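PDB 4KKM: polyprenyl synthetase from Zymomonas mobilis subsp. mobilis, which probably acts as a prenyltransferase of the FPP/GGPP synthase family, joining isoprenoid diphosphates into longer chains with the help of divalent metal ions. Local coordinates for residues Lys69-Leu74 with Arg309-Tyr314. Sequence-based numbering, arbitrary orientation.
Sequences KRLRPL and RSIARY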
loop_
_atom_site.group_PDB
_atom_site.type_symbol
_atom_site.label_atom_id
_atom_site.label_comp_id
_atom_site.label_asym_id
_atom_site.label_seq_id
_atom_site.Cartn_x
_atom_site.Cartn_y
_atom_site.Cartn_z
ATOM N N LYS B 69 20.976 4.579 4.493
ATOM C CA LYS B 69 21.413 4.986 5.819
ATOM C C LYS B 69 20.416 4.545 6.882
ATOM O O LYS B 69 20.699 4.623 8.077
ATOM C CB LYS B 69 21.628 6.499 5.860
ATOM C CG LYS B 69 22.764 6.963 4.963
ATOM C CD LYS B 69 22.797 8.475 4.839
ATOM C CE LYS B 69 22.919 9.130 6.199
ATOM N NZ LYS B 69 21.761 10.019 6.504
ATOM N N ARG B 70 19.260 4.067 6.429
ATOM C CA ARG B 70 18.185 3.619 7.311
ATOM C C ARG B 70 17.850 4.671 8.356
ATOM O O ARG B 70 17.731 4.365 9.547
ATOM C CB ARG B 70 18.556 2.311 8.005
ATOM C CG ARG B 70 19.181 1.271 7.101
ATOM C CD ARG B 70 18.290 0.939 5.926
ATOM N NE ARG B 70 18.739 -0.285 5.274
ATOM C CZ ARG B 70 18.127 -0.850 4.242
ATOM N NH1 ARG B 70 17.027 -0.298 3.733
ATOM N NH2 ARG B 70 18.616 -1.971 3.724
ATOM N N LEU B 71 17.728 5.916 7.912
ATOM C CA LEU B 71 17.384 7.007 8.815
ATOM C C LEU B 71 16.056 6.742 9.517
ATOM O O LEU B 71 15.901 7.023 10.704
ATOM C CB LEU B 71 17.328 8.334 8.059
ATOM C CG LEU B 71 16.806 9.508 8.890
ATOM C CD1 LEU B 71 17.748 9.775 10.066
ATOM C CD2 LEU B 71 16.630 10.751 8.024
ATOM N N ARG B 72 15.092 6.190 8.788
ATOM C CA ARG B 72 13.779 5.968 9.381
ATOM C C ARG B 72 13.748 4.807 10.392
ATOM O O ARG B 72 13.221 4.968 11.491
ATOM C CB ARG B 72 12.684 5.898 8.303
ATOM C CG ARG B 72 12.464 7.268 7.652
ATOM C CD ARG B 72 11.957 7.188 6.211
ATOM N NE ARG B 72 12.053 8.494 5.552
ATOM C CZ ARG B 72 13.163 8.978 5.001
ATOM N NH1 ARG B 72 14.287 8.269 5.015
ATOM N NH2 ARG B 72 13.150 10.177 4.434
ATOM N N PRO B 73 14.328 3.646 10.038
ATOM C CA PRO B 73 14.515 2.627 11.080
ATOM C C PRO B 73 15.294 3.141 12.291
ATOM O O PRO B 73 14.958 2.800 13.429
ATOM C CB PRO B 73 15.311 1.539 10.356
ATOM C CG PRO B 73 14.819 1.630 8.939
ATOM C CD PRO B 73 14.589 3.106 8.689
ATOM N N LEU B 74 16.307 3.969 12.050
ATOM C CA LEU B 74 17.124 4.508 13.132
ATOM C C LEU B 74 16.279 5.349 14.089
ATOM O O LEU B 74 16.426 5.255 15.308
ATOM C CB LEU B 74 18.278 5.343 12.568
ATOM C CG LEU B 74 19.156 6.060 13.594
ATOM C CD1 LEU B 74 19.943 5.049 14.428
ATOM C CD2 LEU B 74 20.081 7.058 12.900
ATOM N N ARG B 309 18.835 13.083 20.206
ATOM C CA ARG B 309 19.535 14.364 20.262
ATOM C C ARG B 309 20.669 14.422 19.233
ATOM O O ARG B 309 20.775 15.387 18.476
ATOM C CB ARG B 309 20.047 14.651 21.681
ATOM C CG ARG B 309 18.930 14.898 22.698
ATOM C CD ARG B 309 19.458 15.259 24.088
ATOM N NE ARG B 309 18.360 15.434 25.041
ATOM C CZ ARG B 309 18.107 14.620 26.064
ATOM N NH1 ARG B 309 18.886 13.573 26.302
ATOM N NH2 ARG B 309 17.075 14.867 26.861
ATOM N N SER B 310 21.494 13.376 19.197
ATOM C CA SER B 310 22.589 13.273 18.230
ATOM C C SER B 310 22.095 13.268 16.788
ATOM O O SER B 310 22.713 13.870 15.906
ATOM C CB SER B 310 23.411 12.008 18.481
ATOM O OG SER B 310 24.158 12.125 19.674
ATOM N N ILE B 311 20.983 12.576 16.554
ATOM C CA ILE B 311 20.420 12.472 15.218
ATOM C C ILE B 311 20.030 13.848 14.705
ATOM O O ILE B 311 20.333 14.192 13.566
ATOM C CB ILE B 311 19.212 11.506 15.176
ATOM C CG1 ILE B 311 19.695 10.063 15.320
ATOM C CG2 ILE B 311 18.417 11.683 13.882
ATOM C CD1 ILE B 311 18.588 9.081 15.625
ATOM N N ALA B 312 19.396 14.645 15.564
ATOM C CA ALA B 312 19.004 16.004 15.205
ATOM C C ALA B 312 20.211 16.866 14.826
ATOM O O ALA B 312 20.182 17.595 13.828
ATOM C CB ALA B 312 18.221 16.654 16.345
ATOM N N ARG B 313 21.272 16.777 15.620
ATOM C CA ARG B 313 22.494 17.521 15.335
ATOM C C ARG B 313 23.133 17.007 14.044
ATOM O O ARG B 313 23.677 17.780 13.253
ATOM C CB ARG B 313 23.473 17.416 16.509
ATOM C CG ARG B 313 22.892 17.905 17.832
ATOM C CD ARG B 313 23.970 18.256 18.851
ATOM N NE ARG B 313 23.403 18.765 20.100
ATOM C CZ ARG B 313 22.955 20.006 20.266
ATOM N NH1 ARG B 313 22.998 20.868 19.257
ATOM N NH2 ARG B 313 22.455 20.389 21.435
ATOM N N TYR B 314 23.040 15.698 13.836
ATOM C CA TYR B 314 23.558 15.042 12.640
ATOM C C TYR B 314 22.876 15.560 11.375
ATOM O O TYR B 314 23.506 15.697 10.326
ATOM C CB TYR B 314 23.363 13.533 12.775
ATOM C CG TYR B 314 23.738 12.721 11.562
ATOM C CD1 TYR B 314 25.007 12.807 11.006
ATOM C CD2 TYR B 314 22.829 11.840 10.988
ATOM C CE1 TYR B 314 25.356 12.054 9.902
ATOM C CE2 TYR B 314 23.169 11.081 9.883
ATOM C CZ TYR B 314 24.435 11.193 9.346
ATOM O OH TYR B 314 24.786 10.444 8.249
#
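In the all-helical isoprenoid synthase fold, the start of helix 71-80 packs against helix 306-314, near the C-terminal end of the modelled chain, through Leu74, Leu71 and Ile311, with Lys69 and Tyr314 meeting at the solvent-exposed margin. Leu74 and Ile311 meet end on: the CD1 methyl of Ile311 lies 3.7 Å from CG of Leu74 and equally close to its CD2. With CG1 anti to its own carbonyl carbon (chi1 -72°), Ile311 sends the longer branch to Leu74, while its CG2 approaches Leu71 CD1 more loosely, at 4.3 Å. The two branches thus serve two leucines one helical turn apart. Met30 and Met31 of helix 24-45 also touch Leu74, and Phe211 of helix 208-221 packs on Leu71, extending the apolar layer to further helices.

At the margin, the Lys69 chain and the Tyr314 ring run against each other. The bend at chi3 (57°) carries Lys69 CE to 3.1 Å from Tyr314 OH, and chi4 (-119°) sets NZ 3.8 Å from Tyr314 CE2, obliquely to the ring. Because the tyrosine is poorly ordered, this short carbon-to-oxygen distance is itself doubtful. Next to this margin, buried Arg70 occupies the N-cap position of helix 71-80; its guanidinium forms salt bridges with Asp39 and Glu98, tying the helix start to helices 24-45 and 87-109. Away from the calcium-binding aspartates, the buried part of the contact is plain helix-to-helix packing of aliphatic side chains, as in the helical core of FPP/GGPP synthases.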